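Local coordinates for protein enoyl-CoA hydratase (Bacillus halodurans, PDB 3LKE) that probably catalyses the hydration of enoyl-CoA thioesters in the manner of the crotonase superfamily, at residues I40-S51 / H92-V103; N118-R126 / L147-I156. All coordinates share one frame; numbering follows the deposited sequence.

From the N terminus, helix 30-45 ends inside contact 1 and the chain turns into strand 51-56. Contact 1 closes when helix 81-98 returns beside the first helix and leads into strand 103-108, the parallel neighbour of 51-56 in the six-stranded sheet. Contact 2 opens after that strand, on the turn from helix 115-118 to strand 125-129, and closes at helix 149-157. The two loops thus follow one another without nesting or crossing. They still meet in space: Val94 reaches both Met119 and Leu147, Phe98 packs against Phe152, and Val103 lies against Asp124. Helix 81-98 and strand 103-108 therefore join the helix pair and strand bridge of contact 1 to the core of contact 2.

Contact 1. Residues I40-S51 / H92-V103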
loop_
_atom_site.group_PDB
_atom_site.type_symbol
_atom_site.label_atom_id
_atom_site.label_comp_id
_atom_site.label_asym_id
_atom_site.label_seq_id
_atom_site.Cartn_x
_atom_site.Cartn_y
_atom_site.Cartn_z
ATOM N N ILE A 40 1.006 26.871 11.237
ATOM C CA ILE A 40 0.885 26.014 10.059
ATOM C C ILE A 40 0.109 26.712 8.945
ATOM O O ILE A 40 0.525 26.710 7.784
ATOM C CB ILE A 40 0.183 24.683 10.406
ATOM C CG1 ILE A 40 1.087 23.825 11.297
ATOM C CG2 ILE A 40 -0.190 23.936 9.132
ATOM C CD1 ILE A 40 0.365 22.684 11.999
ATOM N N ARG A 41 -1.025 27.296 9.308
ATOM C CA ARG A 41 -1.868 28.009 8.352
ATOM C C ARG A 41 -1.142 29.199 7.734
ATOM O O ARG A 41 -1.223 29.430 6.525
ATOM C CB ARG A 41 -3.160 28.470 9.030
ATOM C CG ARG A 41 -4.135 27.333 9.307
ATOM C CD ARG A 41 -5.313 27.780 10.158
ATOM N NE ARG A 41 -6.348 26.752 10.174
ATOM C CZ ARG A 41 -7.323 26.669 11.069
ATOM N NH1 ARG A 41 -7.410 27.560 12.051
ATOM N NH2 ARG A 41 -8.213 25.682 10.986
ATOM N N ALA A 42 -0.438 29.955 8.570
ATOM C CA ALA A 42 0.315 31.109 8.096
ATOM C C ALA A 42 1.363 30.693 7.068
ATOM O O ALA A 42 1.574 31.383 6.069
ATOM C CB ALA A 42 0.962 31.839 9.264
ATOM N N GLY A 43 2.019 29.559 7.312
ATOM C CA GLY A 43 2.992 29.029 6.376
ATOM C C GLY A 43 2.352 28.574 5.076
ATOM O O GLY A 43 2.910 28.797 4.002
ATOM N N ASN A 44 1.193 27.925 5.179
ATOM C CA ASN A 44 0.450 27.461 4.005
ATOM C C ASN A 44 -0.047 28.610 3.139
ATOM O O ASN A 44 -0.218 28.460 1.935
ATOM C CB ASN A 44 -0.736 26.577 4.422
ATOM C CG ASN A 44 -0.296 25.210 4.896
ATOM O OD1 ASN A 44 0.823 24.790 4.623
ATOM N ND2 ASN A 44 -1.176 24.508 5.605
ATOM N N ASN A 45 -0.280 29.758 3.761
ATOM C CA ASN A 45 -0.801 30.916 3.043
ATOM C C ASN A 45 0.289 31.848 2.513
ATOM O O ASN A 45 -0.008 32.797 1.790
ATOM C CB ASN A 45 -1.780 31.702 3.922
ATOM C CG ASN A 45 -3.105 30.984 4.108
ATOM O OD1 ASN A 45 -3.629 30.366 3.179
ATOM N ND2 ASN A 45 -3.662 31.076 5.313
ATOM N N GLU A 46 1.541 31.575 2.872
ATOM C CA GLU A 46 2.663 32.403 2.434
ATOM C C GLU A 46 3.167 31.975 1.063
ATOM O O GLU A 46 3.740 30.896 0.908
ATOM C CB GLU A 46 3.804 32.354 3.450
ATOM C CG GLU A 46 5.111 32.970 2.949
ATOM C CD GLU A 46 4.982 34.451 2.630
ATOM O OE1 GLU A 46 4.364 35.181 3.433
ATOM O OE2 GLU A 46 5.506 34.882 1.579
ATOM N N THR A 47 2.973 32.835 0.067
ATOM C CA THR A 47 3.238 32.457 -1.318
ATOM C C THR A 47 4.712 32.335 -1.702
ATOM O O THR A 47 5.035 31.653 -2.673
ATOM C CB THR A 47 2.536 33.407 -2.305
ATOM O OG1 THR A 47 2.820 34.763 -1.940
ATOM C CG2 THR A 47 1.034 33.182 -2.271
ATOM N N SER A 48 5.607 32.973 -0.950
ATOM C CA SER A 48 7.025 32.964 -1.324
ATOM C C SER A 48 7.797 31.705 -0.909
ATOM O O SER A 48 8.733 31.291 -1.600
ATOM C CB SER A 48 7.749 34.225 -0.824
ATOM O OG SER A 48 7.866 34.251 0.592
ATOM N N ILE A 49 7.409 31.092 0.204
ATOM C CA ILE A 49 8.170 29.959 0.718
ATOM C C ILE A 49 7.872 28.685 -0.059
ATOM O O ILE A 49 6.798 28.544 -0.636
ATOM C CB ILE A 49 7.910 29.720 2.210
ATOM C CG1 ILE A 49 6.458 29.287 2.441
ATOM C CG2 ILE A 49 8.265 30.969 3.013
ATOM C CD1 ILE A 49 6.123 29.040 3.896
ATOM N N HIS A 50 8.840 27.775 -0.073
ATOM C CA HIS A 50 8.683 26.486 -0.742
ATOM C C HIS A 50 8.596 25.332 0.256
ATOM O O HIS A 50 8.187 24.220 -0.099
ATOM C CB HIS A 50 9.835 26.244 -1.715
ATOM C CG HIS A 50 11.187 26.541 -1.140
ATOM N ND1 HIS A 50 11.770 25.765 -0.161
ATOM C CD2 HIS A 50 12.072 27.532 -1.411
ATOM C CE1 HIS A 50 12.957 26.262 0.144
ATOM N NE2 HIS A 50 13.163 27.336 -0.599
ATOM N N SER A 51 8.971 25.598 1.504
ATOM C CA SER A 51 9.058 24.547 2.508
ATOM C C SER A 51 8.607 25.029 3.883
ATOM O O SER A 51 8.624 26.226 4.187
ATOM C CB SER A 51 10.494 24.030 2.613
ATOM O OG SER A 51 10.981 23.577 1.370
ATOM N N HIS A 92 -7.000 19.464 13.359
ATOM C CA HIS A 92 -6.765 20.447 12.314
ATOM C C HIS A 92 -5.289 20.659 12.015
ATOM O O HIS A 92 -4.916 20.831 10.857
ATOM C CB HIS A 92 -7.489 21.764 12.590
ATOM C CG HIS A 92 -8.894 21.776 12.080
ATOM N ND1 HIS A 92 -9.195 21.909 10.740
ATOM C CD2 HIS A 92 -10.078 21.640 12.721
ATOM C CE1 HIS A 92 -10.506 21.865 10.581
ATOM N NE2 HIS A 92 -11.065 21.705 11.767
ATOM N N CYS A 93 -4.440 20.635 13.044
ATOM C CA CYS A 93 -3.001 20.674 12.798
ATOM C C CYS A 93 -2.592 19.547 11.843
ATOM O O CYS A 93 -1.878 19.773 10.873
ATOM C CB CYS A 93 -2.216 20.535 14.091
ATOM S SG CYS A 93 -2.353 21.981 15.166
ATOM N N VAL A 94 -3.041 18.330 12.130
ATOM C CA VAL A 94 -2.679 17.187 11.273
ATOM C C VAL A 94 -3.141 17.383 9.822
ATOM O O VAL A 94 -2.388 17.158 8.870
ATOM C CB VAL A 94 -3.248 15.848 11.816
ATOM C CG1 VAL A 94 -3.004 14.721 10.808
ATOM C CG2 VAL A 94 -2.631 15.513 13.171
ATOM N N LEU A 95 -4.388 17.803 9.662
ATOM C CA LEU A 95 -4.988 17.940 8.343
ATOM C C LEU A 95 -4.306 19.062 7.560
ATOM O O LEU A 95 -4.031 18.924 6.373
ATOM C CB LEU A 95 -6.497 18.185 8.479
ATOM C CG LEU A 95 -7.336 18.085 7.206
ATOM C CD1 LEU A 95 -7.091 16.759 6.511
ATOM C CD2 LEU A 95 -8.817 18.270 7.562
ATOM N N GLU A 96 -4.017 20.165 8.247
ATOM C CA GLU A 96 -3.364 21.334 7.632
ATOM C C GLU A 96 -1.909 21.096 7.240
ATOM O O GLU A 96 -1.416 21.671 6.276
ATOM C CB GLU A 96 -3.465 22.542 8.563
ATOM C CG GLU A 96 -4.885 22.890 8.920
ATOM C CD GLU A 96 -5.430 24.037 8.103
ATOM O OE1 GLU A 96 -4.732 24.494 7.166
ATOM O OE2 GLU A 96 -6.560 24.470 8.401
ATOM N N ILE A 97 -1.219 20.234 7.975
ATOM C CA ILE A 97 0.097 19.801 7.532
ATOM C C ILE A 97 -0.080 18.950 6.285
ATOM O O ILE A 97 0.535 19.209 5.263
ATOM C CB ILE A 97 0.820 18.976 8.611
ATOM C CG1 ILE A 97 1.114 19.856 9.827
ATOM C CG2 ILE A 97 2.129 18.378 8.067
ATOM C CD1 ILE A 97 1.628 19.085 11.022
ATOM N N PHE A 98 -0.948 17.950 6.383
ATOM C CA PHE A 98 -1.155 17.021 5.285
ATOM C C PHE A 98 -1.505 17.721 3.977
ATOM O O PHE A 98 -1.040 17.325 2.914
ATOM C CB PHE A 98 -2.262 16.029 5.631
ATOM C CG PHE A 98 -2.370 14.898 4.650
ATOM C CD1 PHE A 98 -1.476 13.838 4.692
ATOM C CD2 PHE A 98 -3.372 14.885 3.694
ATOM C CE1 PHE A 98 -1.584 12.786 3.791
ATOM C CE2 PHE A 98 -3.479 13.827 2.781
ATOM C CZ PHE A 98 -2.589 12.785 2.838
ATOM N N THR A 99 -2.338 18.751 4.053
ATOM C CA THR A 99 -2.790 19.428 2.844
ATOM C C THR A 99 -1.922 20.636 2.497
ATOM O O THR A 99 -2.278 21.434 1.629
ATOM C CB THR A 99 -4.262 19.893 2.947
ATOM O OG1 THR A 99 -4.431 20.738 4.095
ATOM C CG2 THR A 99 -5.219 18.701 3.058
ATOM N N SER A 100 -0.796 20.792 3.182
ATOM C CA SER A 100 0.107 21.892 2.846
ATOM C C SER A 100 0.599 21.773 1.410
ATOM O O SER A 100 0.965 20.685 0.968
ATOM C CB SER A 100 1.311 21.913 3.777
ATOM O OG SER A 100 2.220 22.942 3.392
ATOM N N PRO A 101 0.611 22.894 0.670
ATOM C CA PRO A 101 1.198 22.952 -0.676
ATOM C C PRO A 101 2.728 23.042 -0.659
ATOM O O PRO A 101 3.382 22.859 -1.693
ATOM C CB PRO A 101 0.612 24.244 -1.249
ATOM C CG PRO A 101 0.423 25.120 -0.037
ATOM C CD PRO A 101 -0.002 24.178 1.070
ATOM N N LYS A 102 3.294 23.312 0.519
ATOM C CA LYS A 102 4.736 23.441 0.675
ATOM C C LYS A 102 5.338 22.091 1.003
ATOM O O LYS A 102 4.640 21.206 1.508
ATOM C CB LYS A 102 5.060 24.407 1.826
ATOM C CG LYS A 102 4.198 25.652 1.836
ATOM C CD LYS A 102 4.407 26.445 0.565
ATOM C CE LYS A 102 3.593 27.735 0.575
ATOM N NZ LYS A 102 3.910 28.560 -0.626
ATOM N N VAL A 103 6.625 21.921 0.725
ATOM C CA VAL A 103 7.300 20.707 1.158
ATOM C C VAL A 103 7.390 20.760 2.678
ATOM O O VAL A 103 7.877 21.741 3.248
ATOM C CB VAL A 103 8.709 20.557 0.569
ATOM C CG1 VAL A 103 9.389 19.350 1.177
ATOM C CG2 VAL A 103 8.660 20.456 -0.963
#
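Helices 40-45 and 92-98 run nearly parallel, their axes 18° apart and 9.8 Å at closest approach, and Ile40 lies abreast of Ile97. Beyond the helix ends the chains converge until Ser51 and Val103 form a parallel bridge, with Val103 N bonded to His50 O. Between the helices, Ile40 sends its two branches to different places. CG2, anti to the backbone N, rests on Glu96 CB, while CD1 reaches Ile97 CG1 at 3.6 Å. On the more exposed flank, the extended Arg41 makes a side-on salt bridge to a single carboxylate oxygen: its NE lies 2.9 Å from Glu96 OE2, with NH2 as a longer second donor. OE2 sits in the guanidinium plane, but NE meets it from above the carboxylate plane, the two planes standing 77° apart. In the sheet of this crotonase-like fold, helix 30-45 is the beta-alpha-beta crossover between parallel neighbours 14-19 and 51-56, and helix 81-98 leads into 103-108. Asn44 suits the end of its helix because its amide both gives and takes: ND2 donates to Glu96 O at 2.9 Å, and OD1 accepts from Ser100 OG at 2.6 Å. The same hydroxyl accepts from Lys102 N, making an ST turn. Lys102, bent at chi2 (-62°), lays its methylenes across Ile49 and carries the buried NZ to Glu46 O at 2.8 Å and Ile49 O at 2.9 Å, so that one ammonium ties the two ends of the 46-49 turn.

Contact 2. Residues N118-R126 / L147-I156; sequences NMMLACDRR and LGASYFLPRI
The ring of Phe152 has backbone on one face, Leu121 C and Ala122 N lying near its rim, and Tyr151 on the other, with CD2 over the ring centre. At the end of the ring, CZ meets Ala122 CB at 3.8 Å, where the small methyl lets the phenyl come close to the 3-10 turn. This is the interior of a crotonase-like subunit: the turn 119-122, leading from helix 115-118 to strand 125-129, packs against helix 149-157. From this core the contact extends to the subunit interface at Arg126 and Ile156, where Glu160 of the second subunit approaches.

Leu121 makes most of the apolar contact from the turn. Its CB lies 3.9 Å from Phe152 CB, the two side chains lying antiparallel, side by side, and its methyls part: CD1 goes to Leu153 CD2 and CD2 to Ile156 CD1. At the other end of the turn Met119 CG touches Leu147 CD1, the two chains meeting at a slant, while Asn118 ND2 lies over the methyl of Ala149 and gives its hydrogen bond to Glu136. Gly148, at the N-cap position of the helix, has phi 89°, a positive value that glycine adopts readily, and its carbonyl O accepts from both Tyr151 N and Phe152 N.

Arg126 folds back at chi2 (85°) and chi3 (66°), which sets Leu121 CA against one face of its guanidinium and Cys123 O at the edge, 3.0 Å from NH1. That nitrogen also forms a salt bridge with Glu160 of the second subunit, while NH2 lies 3.7 Å from Ile156 CD1. No direct hydrogen bond joins the two segments; a water does so instead, donating to Asn118 O at 2.7 Å and to Leu147 O at 2.8 Å.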
loop_
_atom_site.group_PDB
_atom_site.type_symbol
_atom_site.label_atom_id
_atom_site.label_comp_id
_atom_site.label_asym_id
_atom_site.label_seq_id
_atom_site.Cartn_x
_atom_site.Cartn_y
_atom_site.Cartn_z
ATOM N N ASN A 118 3.167 11.155 16.102
ATOM C CA ASN A 118 2.208 10.786 15.056
ATOM C C ASN A 118 1.703 11.942 14.204
ATOM O O ASN A 118 1.478 11.765 13.001
ATOM C CB ASN A 118 1.045 9.988 15.652
ATOM C CG ASN A 118 1.516 8.705 16.299
ATOM O OD1 ASN A 118 2.518 8.143 15.883
ATOM N ND2 ASN A 118 0.789 8.223 17.310
ATOM N N MET A 119 1.536 13.117 14.811
ATOM C CA MET A 119 1.182 14.322 14.039
ATOM C C MET A 119 2.162 14.548 12.882
ATOM O O MET A 119 1.765 14.945 11.784
ATOM C CB MET A 119 1.074 15.569 14.932
ATOM C CG MET A 119 -0.244 15.641 15.713
ATOM S SD MET A 119 -0.641 17.287 16.381
ATOM C CE MET A 119 0.627 18.280 15.510
ATOM N N MET A 120 3.436 14.256 13.119
ATOM C CA MET A 120 4.451 14.519 12.105
ATOM C C MET A 120 4.411 13.514 10.952
ATOM O O MET A 120 5.080 13.704 9.943
ATOM C CB MET A 120 5.857 14.598 12.715
ATOM C CG MET A 120 6.016 15.705 13.783
ATOM S SD MET A 120 5.651 17.388 13.192
ATOM C CE MET A 120 4.104 17.712 13.992
ATOM N N LEU A 121 3.628 12.440 11.101
ATOM C CA LEU A 121 3.482 11.480 10.014
ATOM C C LEU A 121 2.770 12.089 8.811
ATOM O O LEU A 121 2.815 11.530 7.707
ATOM C CB LEU A 121 2.763 10.221 10.503
ATOM C CG LEU A 121 3.545 9.417 11.534
ATOM C CD1 LEU A 121 2.685 8.253 12.051
ATOM C CD2 LEU A 121 4.833 8.887 10.913
ATOM N N ALA A 122 2.146 13.252 9.014
ATOM C CA ALA A 122 1.538 13.991 7.916
ATOM C C ALA A 122 2.560 14.693 7.019
ATOM O O ALA A 122 2.217 15.151 5.931
ATOM C CB ALA A 122 0.549 14.993 8.441
ATOM N N CYS A 123 3.805 14.786 7.481
ATOM C CA CYS A 123 4.831 15.524 6.736
ATOM C C CYS A 123 5.346 14.709 5.559
ATOM O O CYS A 123 5.245 13.476 5.540
ATOM C CB CYS A 123 6.022 15.881 7.629
ATOM S SG CYS A 123 5.659 17.088 8.908
ATOM N N ASP A 124 5.905 15.415 4.581
ATOM C CA ASP A 124 6.486 14.780 3.398
ATOM C C ASP A 124 7.733 13.973 3.722
ATOM O O ASP A 124 8.024 12.989 3.071
ATOM C CB ASP A 124 6.857 15.825 2.362
ATOM C CG ASP A 124 5.655 16.526 1.782
ATOM O OD1 ASP A 124 4.575 15.894 1.650
ATOM O OD2 ASP A 124 5.798 17.711 1.435
ATOM N N ARG A 125 8.486 14.414 4.726
ATOM C CA ARG A 125 9.683 13.691 5.113
ATOM C C ARG A 125 9.904 13.912 6.601
ATOM O O ARG A 125 9.637 14.987 7.114
ATOM C CB ARG A 125 10.901 14.168 4.296
ATOM C CG ARG A 125 12.141 13.299 4.451
ATOM C CD ARG A 125 13.205 13.638 3.386
ATOM N NE ARG A 125 14.271 12.639 3.320
ATOM C CZ ARG A 125 14.196 11.492 2.665
ATOM N NH1 ARG A 125 13.064 11.152 2.045
ATOM N NH2 ARG A 125 15.236 10.661 2.655
ATOM N N ARG A 126 10.317 12.856 7.283
ATOM C CA ARG A 126 10.643 12.917 8.692
ATOM C C ARG A 126 12.086 12.488 8.838
ATOM O O ARG A 126 12.454 11.398 8.409
ATOM C CB ARG A 126 9.740 11.966 9.479
ATOM C CG ARG A 126 8.295 12.429 9.645
ATOM C CD ARG A 126 7.408 12.061 8.459
ATOM N NE ARG A 126 7.238 10.615 8.339
ATOM C CZ ARG A 126 6.587 10.008 7.346
ATOM N NH1 ARG A 126 6.021 10.712 6.380
ATOM N NH2 ARG A 126 6.494 8.690 7.329
ATOM N N LEU A 147 -5.229 11.502 16.555
ATOM C CA LEU A 147 -4.396 12.459 15.814
ATOM C C LEU A 147 -3.893 11.904 14.483
ATOM O O LEU A 147 -2.779 12.204 14.042
ATOM C CB LEU A 147 -3.239 12.944 16.681
ATOM C CG LEU A 147 -3.725 13.468 18.036
ATOM C CD1 LEU A 147 -2.585 14.172 18.770
ATOM C CD2 LEU A 147 -4.910 14.412 17.878
ATOM N N GLY A 148 -4.738 11.099 13.843
ATOM C CA GLY A 148 -4.419 10.526 12.541
ATOM C C GLY A 148 -3.683 9.197 12.558
ATOM O O GLY A 148 -3.471 8.590 11.502
ATOM N N ALA A 149 -3.283 8.730 13.735
ATOM C CA ALA A 149 -2.455 7.535 13.825
ATOM C C ALA A 149 -3.138 6.308 13.179
ATOM O O ALA A 149 -2.468 5.455 12.569
ATOM C CB ALA A 149 -2.096 7.246 15.274
ATOM N N SER A 150 -4.463 6.230 13.308
ATOM C CA SER A 150 -5.197 5.114 12.705
ATOM C C SER A 150 -5.234 5.186 11.180
ATOM O O SER A 150 -5.474 4.171 10.524
ATOM C CB SER A 150 -6.620 4.991 13.276
ATOM O OG SER A 150 -7.494 5.964 12.721
ATOM N N TYR A 151 -5.000 6.376 10.623
ATOM C CA TYR A 151 -4.894 6.562 9.173
ATOM C C TYR A 151 -3.446 6.320 8.700
ATOM O O TYR A 151 -3.181 5.542 7.781
ATOM C CB TYR A 151 -5.331 7.990 8.790
ATOM C CG TYR A 151 -5.199 8.274 7.315
ATOM C CD1 TYR A 151 -6.212 7.916 6.430
ATOM C CD2 TYR A 151 -4.051 8.882 6.799
ATOM C CE1 TYR A 151 -6.094 8.159 5.084
ATOM C CE2 TYR A 151 -3.916 9.124 5.452
ATOM C CZ TYR A 151 -4.940 8.756 4.598
ATOM O OH TYR A 151 -4.818 8.982 3.247
ATOM N N PHE A 152 -2.498 6.986 9.356
ATOM C CA PHE A 152 -1.125 6.945 8.879
ATOM C C PHE A 152 -0.377 5.661 9.157
ATOM O O PHE A 152 0.303 5.156 8.273
ATOM C CB PHE A 152 -0.317 8.142 9.401
ATOM C CG PHE A 152 -0.742 9.444 8.804
ATOM C CD1 PHE A 152 -0.388 9.756 7.503
ATOM C CD2 PHE A 152 -1.493 10.358 9.544
ATOM C CE1 PHE A 152 -0.765 10.953 6.937
ATOM C CE2 PHE A 152 -1.888 11.561 8.982
ATOM C CZ PHE A 152 -1.528 11.860 7.673
ATOM N N LEU A 153 -0.479 5.133 10.370
ATOM C CA LEU A 153 0.277 3.921 10.681
ATOM C C LEU A 153 0.075 2.757 9.690
ATOM O O LEU A 153 1.039 2.208 9.164
ATOM C CB LEU A 153 0.041 3.464 12.117
ATOM C CG LEU A 153 0.598 4.410 13.194
ATOM C CD1 LEU A 153 0.145 3.973 14.583
ATOM C CD2 LEU A 153 2.127 4.524 13.126
ATOM N N PRO A 154 -1.181 2.356 9.441
ATOM C CA PRO A 154 -1.282 1.209 8.526
ATOM C C PRO A 154 -0.862 1.537 7.096
ATOM O O PRO A 154 -0.384 0.648 6.387
ATOM C CB PRO A 154 -2.768 0.819 8.589
ATOM C CG PRO A 154 -3.475 2.025 9.159
ATOM C CD PRO A 154 -2.472 2.729 10.044
ATOM N N ARG A 155 -1.012 2.790 6.674
ATOM C CA ARG A 155 -0.590 3.162 5.323
ATOM C C ARG A 155 0.929 3.157 5.191
ATOM O O ARG A 155 1.474 2.808 4.137
ATOM C CB ARG A 155 -1.196 4.511 4.909
ATOM C CG ARG A 155 -2.664 4.358 4.490
ATOM C CD ARG A 155 -3.432 5.665 4.439
ATOM N NE ARG A 155 -4.815 5.403 4.051
ATOM C CZ ARG A 155 -5.736 4.896 4.870
ATOM N NH1 ARG A 155 -5.432 4.603 6.129
ATOM N NH2 ARG A 155 -6.966 4.677 4.430
ATOM N N ILE A 156 1.606 3.483 6.285
ATOM C CA ILE A 156 3.061 3.587 6.266
ATOM C C ILE A 156 3.758 2.260 6.554
ATOM O O ILE A 156 4.647 1.841 5.813
ATOM C CB ILE A 156 3.532 4.668 7.250
ATOM C CG1 ILE A 156 2.950 6.017 6.823
ATOM C CG2 ILE A 156 5.067 4.693 7.320
ATOM C CD1 ILE A 156 3.195 7.185 7.832
HETATM O O HOH W 1 -0.874 10.453 12.850
#